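Local structure of conserved hypothetical protein (Enterococcus faecalis, 1T62) at residues Q41-G46 and F146-L151. The protein is of unknown function but carries an ASCH domain of the PUA clan and may bind RNA. Sequence-based numbering, arbitrary orientation.
Sequences QLVVSG and FEVVDL
The last turn of helix 33-44 packs against strand 140-151 where Val44 and Val148 come closest, their CA atoms 6.5 Å apart, and the contact is mainly between side chains. Val43 reaches the strand with both methyls. CG1, anti to the backbone N (chi1 162°), meets Val148 CG2 and also approaches Phe146 CE2 obliquely, while CG2 lies 4.0 Å from Phe146 CZ. Val148 CG2 also rests 3.5 Å from the backbone Val43 O. Val43 and the phenylalanine side chain run roughly perpendicular to one another, and Phe28, from a loop, touches both. The example illustrates how a helix covers a mixed β-sheet in the ASCH domain, which belongs to the PUA clan: strand 140-151 lies between strands 81-94 and 50-54 and offers apolar groups to the helix. At the more open end, Leu151 brings CD2 to 3.9 Å from Val44 CB, and Leu82 of strand 81-94 also touches Val44. A classic β-bulge, Val149 and Asp150 facing Ile84, separates Leu151 from Val148. The helix terminates in a Schellman motif with Gly46 at positive phi (85°), and Ser45 N and OG grip Gln41 O from opposite faces of its carbonyl plane, OG at 2.8 Å.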
ATOM      1  N   GLN B  41      -9.522   7.970   0.785  1.00 11.73           N
ATOM      2  CA  GLN B  41     -10.254   8.881   1.651  1.00 15.39           C
ATOM      3  C   GLN B  41     -11.534   9.302   0.977  1.00 15.48           C
ATOM      4  O   GLN B  41     -12.559   9.495   1.634  1.00 17.57           O
ATOM      5  CB  GLN B  41      -9.410  10.110   1.984  1.00 52.91           C
ATOM      6  CG  GLN B  41      -9.456  10.510   3.465  1.00 62.01           C
ATOM      7  CD  GLN B  41      -8.740   9.512   4.389  1.00 67.05           C
ATOM      8  OE1 GLN B  41      -8.657   9.722   5.603  1.00 70.71           O
ATOM      9  NE2 GLN B  41      -8.223   8.428   3.815  1.00 70.60           N
ATOM     10  N   LEU B  42     -11.464   9.427  -0.344  1.00 20.61           N
ATOM     11  CA  LEU B  42     -12.602   9.815  -1.169  1.00 20.12           C
ATOM     12  C   LEU B  42     -13.739   8.807  -1.055  1.00 19.78           C
ATOM     13  O   LEU B  42     -14.906   9.159  -1.179  1.00 18.01           O
ATOM     14  CB  LEU B  42     -12.155   9.917  -2.624  1.00 14.24           C
ATOM     15  CG  LEU B  42     -12.270  11.270  -3.321  1.00 15.87           C
ATOM     16  CD1 LEU B  42     -12.120  12.389  -2.336  1.00 19.16           C
ATOM     17  CD2 LEU B  42     -11.195  11.360  -4.378  1.00 17.01           C
ATOM     18  N   VAL B  43     -13.389   7.549  -0.815  1.00 20.17           N
ATOM     19  CA  VAL B  43     -14.381   6.491  -0.700  1.00 19.64           C
ATOM     20  C   VAL B  43     -15.005   6.462   0.688  1.00 25.96           C
ATOM     21  O   VAL B  43     -16.232   6.506   0.836  1.00 26.23           O
ATOM     22  CB  VAL B  43     -13.746   5.110  -1.036  1.00  7.92           C
ATOM     23  CG1 VAL B  43     -14.618   3.967  -0.515  1.00  4.07           C
ATOM     24  CG2 VAL B  43     -13.571   4.987  -2.551  1.00  1.00           C
ATOM     25  N   VAL B  44     -14.153   6.402   1.704  1.00 36.33           N
ATOM     26  CA  VAL B  44     -14.622   6.352   3.079  1.00 36.64           C
ATOM     27  C   VAL B  44     -15.420   7.593   3.464  1.00 38.24           C
ATOM     28  O   VAL B  44     -16.359   7.504   4.251  1.00 38.37           O
ATOM     29  CB  VAL B  44     -13.426   6.153   4.071  1.00 20.66           C
ATOM     30  CG1 VAL B  44     -12.644   4.904   3.693  1.00 27.83           C
ATOM     31  CG2 VAL B  44     -12.505   7.355   4.049  1.00 27.36           C
ATOM     32  N   SER B  45     -15.060   8.740   2.898  1.00 14.32           N
ATOM     33  CA  SER B  45     -15.742   9.998   3.202  1.00 12.81           C
ATOM     34  C   SER B  45     -17.095  10.106   2.506  1.00 11.53           C
ATOM     35  O   SER B  45     -17.836  11.065   2.707  1.00 10.98           O
ATOM     36  CB  SER B  45     -14.872  11.188   2.801  1.00 31.92           C
ATOM     37  OG  SER B  45     -14.741  11.268   1.394  1.00 29.11           O
ATOM     38  N   GLY B  46     -17.410   9.124   1.673  1.00 12.15           N
ATOM     39  CA  GLY B  46     -18.690   9.124   0.996  1.00 11.17           C
ATOM     40  C   GLY B  46     -18.733   9.933  -0.279  1.00 11.02           C
ATOM     41  O   GLY B  46     -19.800  10.053  -0.880  1.00  9.89           O
ATOM     42  N   PHE B 146     -20.752   1.214  -5.787  1.00 16.68           N
ATOM     43  CA  PHE B 146     -20.746   0.555  -4.495  1.00 16.54           C
ATOM     44  C   PHE B 146     -21.100   1.494  -3.344  1.00 17.74           C
ATOM     45  O   PHE B 146     -21.264   2.702  -3.535  1.00 15.24           O
ATOM     46  CB  PHE B 146     -19.341  -0.007  -4.240  1.00 12.74           C
ATOM     47  CG  PHE B 146     -18.251   1.024  -4.387  1.00 11.07           C
ATOM     48  CD1 PHE B 146     -17.695   1.300  -5.634  1.00  8.77           C
ATOM     49  CD2 PHE B 146     -17.849   1.794  -3.291  1.00 11.59           C
ATOM     50  CE1 PHE B 146     -16.760   2.326  -5.796  1.00  7.73           C
ATOM     51  CE2 PHE B 146     -16.913   2.829  -3.442  1.00 10.50           C
ATOM     52  CZ  PHE B 146     -16.371   3.092  -4.697  1.00 10.41           C
ATOM     53  N   GLU B 147     -21.203   0.910  -2.151  1.00 19.11           N
ATOM     54  CA  GLU B 147     -21.471   1.651  -0.932  1.00 19.63           C
ATOM     55  C   GLU B 147     -20.524   1.140   0.152  1.00 20.36           C
ATOM     56  O   GLU B 147     -20.277  -0.062   0.247  1.00 21.20           O
ATOM     57  CB  GLU B 147     -22.940   1.509  -0.498  1.00 16.63           C
ATOM     58  CG  GLU B 147     -23.497   0.108  -0.280  1.00 22.53           C
ATOM     59  CD  GLU B 147     -25.016   0.144  -0.007  1.00 25.26           C
ATOM     60  OE1 GLU B 147     -25.661  -0.920   0.115  1.00 24.64           O
ATOM     61  OE2 GLU B 147     -25.576   1.263   0.083  1.00 27.41           O
ATOM     62  N   VAL B 148     -19.947   2.056   0.929  1.00 25.96           N
ATOM     63  CA  VAL B 148     -19.043   1.657   1.997  1.00 23.87           C
ATOM     64  C   VAL B 148     -19.879   0.976   3.057  1.00 22.07           C
ATOM     65  O   VAL B 148     -20.753   1.574   3.691  1.00 21.14           O
ATOM     66  CB  VAL B 148     -18.289   2.852   2.586  1.00 23.37           C
ATOM     67  CG1 VAL B 148     -17.737   2.498   3.983  1.00 21.23           C
ATOM     68  CG2 VAL B 148     -17.144   3.215   1.649  1.00 23.18           C
ATOM     69  N   VAL B 149     -19.576  -0.298   3.235  1.00 15.17           N
ATOM     70  CA  VAL B 149     -20.311  -1.175   4.127  1.00 15.65           C
ATOM     71  C   VAL B 149     -19.625  -1.446   5.479  1.00 13.26           C
ATOM     72  O   VAL B 149     -20.214  -2.034   6.368  1.00 11.33           O
ATOM     73  CB  VAL B 149     -20.601  -2.482   3.315  1.00  3.10           C
ATOM     74  CG1 VAL B 149     -19.970  -3.686   3.967  1.00  3.70           C
ATOM     75  CG2 VAL B 149     -22.079  -2.621   3.076  1.00  1.00           C
ATOM     76  N   ASP B 150     -18.385  -0.998   5.636  1.00 14.72           N
ATOM     77  CA  ASP B 150     -17.652  -1.206   6.880  1.00 18.68           C
ATOM     78  C   ASP B 150     -16.297  -0.491   6.824  1.00 20.31           C
ATOM     79  O   ASP B 150     -15.651  -0.452   5.781  1.00 21.40           O
ATOM     80  CB  ASP B 150     -17.461  -2.708   7.117  1.00 29.49           C
ATOM     81  CG  ASP B 150     -16.896  -3.032   8.503  1.00 31.97           C
ATOM     82  OD1 ASP B 150     -16.776  -4.240   8.818  1.00 33.70           O
ATOM     83  OD2 ASP B 150     -16.565  -2.106   9.284  1.00 33.67           O
ATOM     84  N   LEU B 151     -15.886   0.099   7.943  1.00 26.77           N
ATOM     85  CA  LEU B 151     -14.601   0.786   8.028  1.00 26.77           C
ATOM     86  C   LEU B 151     -13.682  -0.051   8.907  1.00 26.77           C
ATOM     87  O   LEU B 151     -14.145  -0.685   9.860  1.00 26.77           O
ATOM     88  CB  LEU B 151     -14.767   2.161   8.661  1.00 20.82           C
ATOM     89  CG  LEU B 151     -15.596   3.213   7.929  1.00 20.82           C
ATOM     90  CD1 LEU B 151     -15.709   4.444   8.805  1.00 20.82           C
ATOM     91  CD2 LEU B 151     -14.946   3.551   6.594  1.00 20.82           C
TER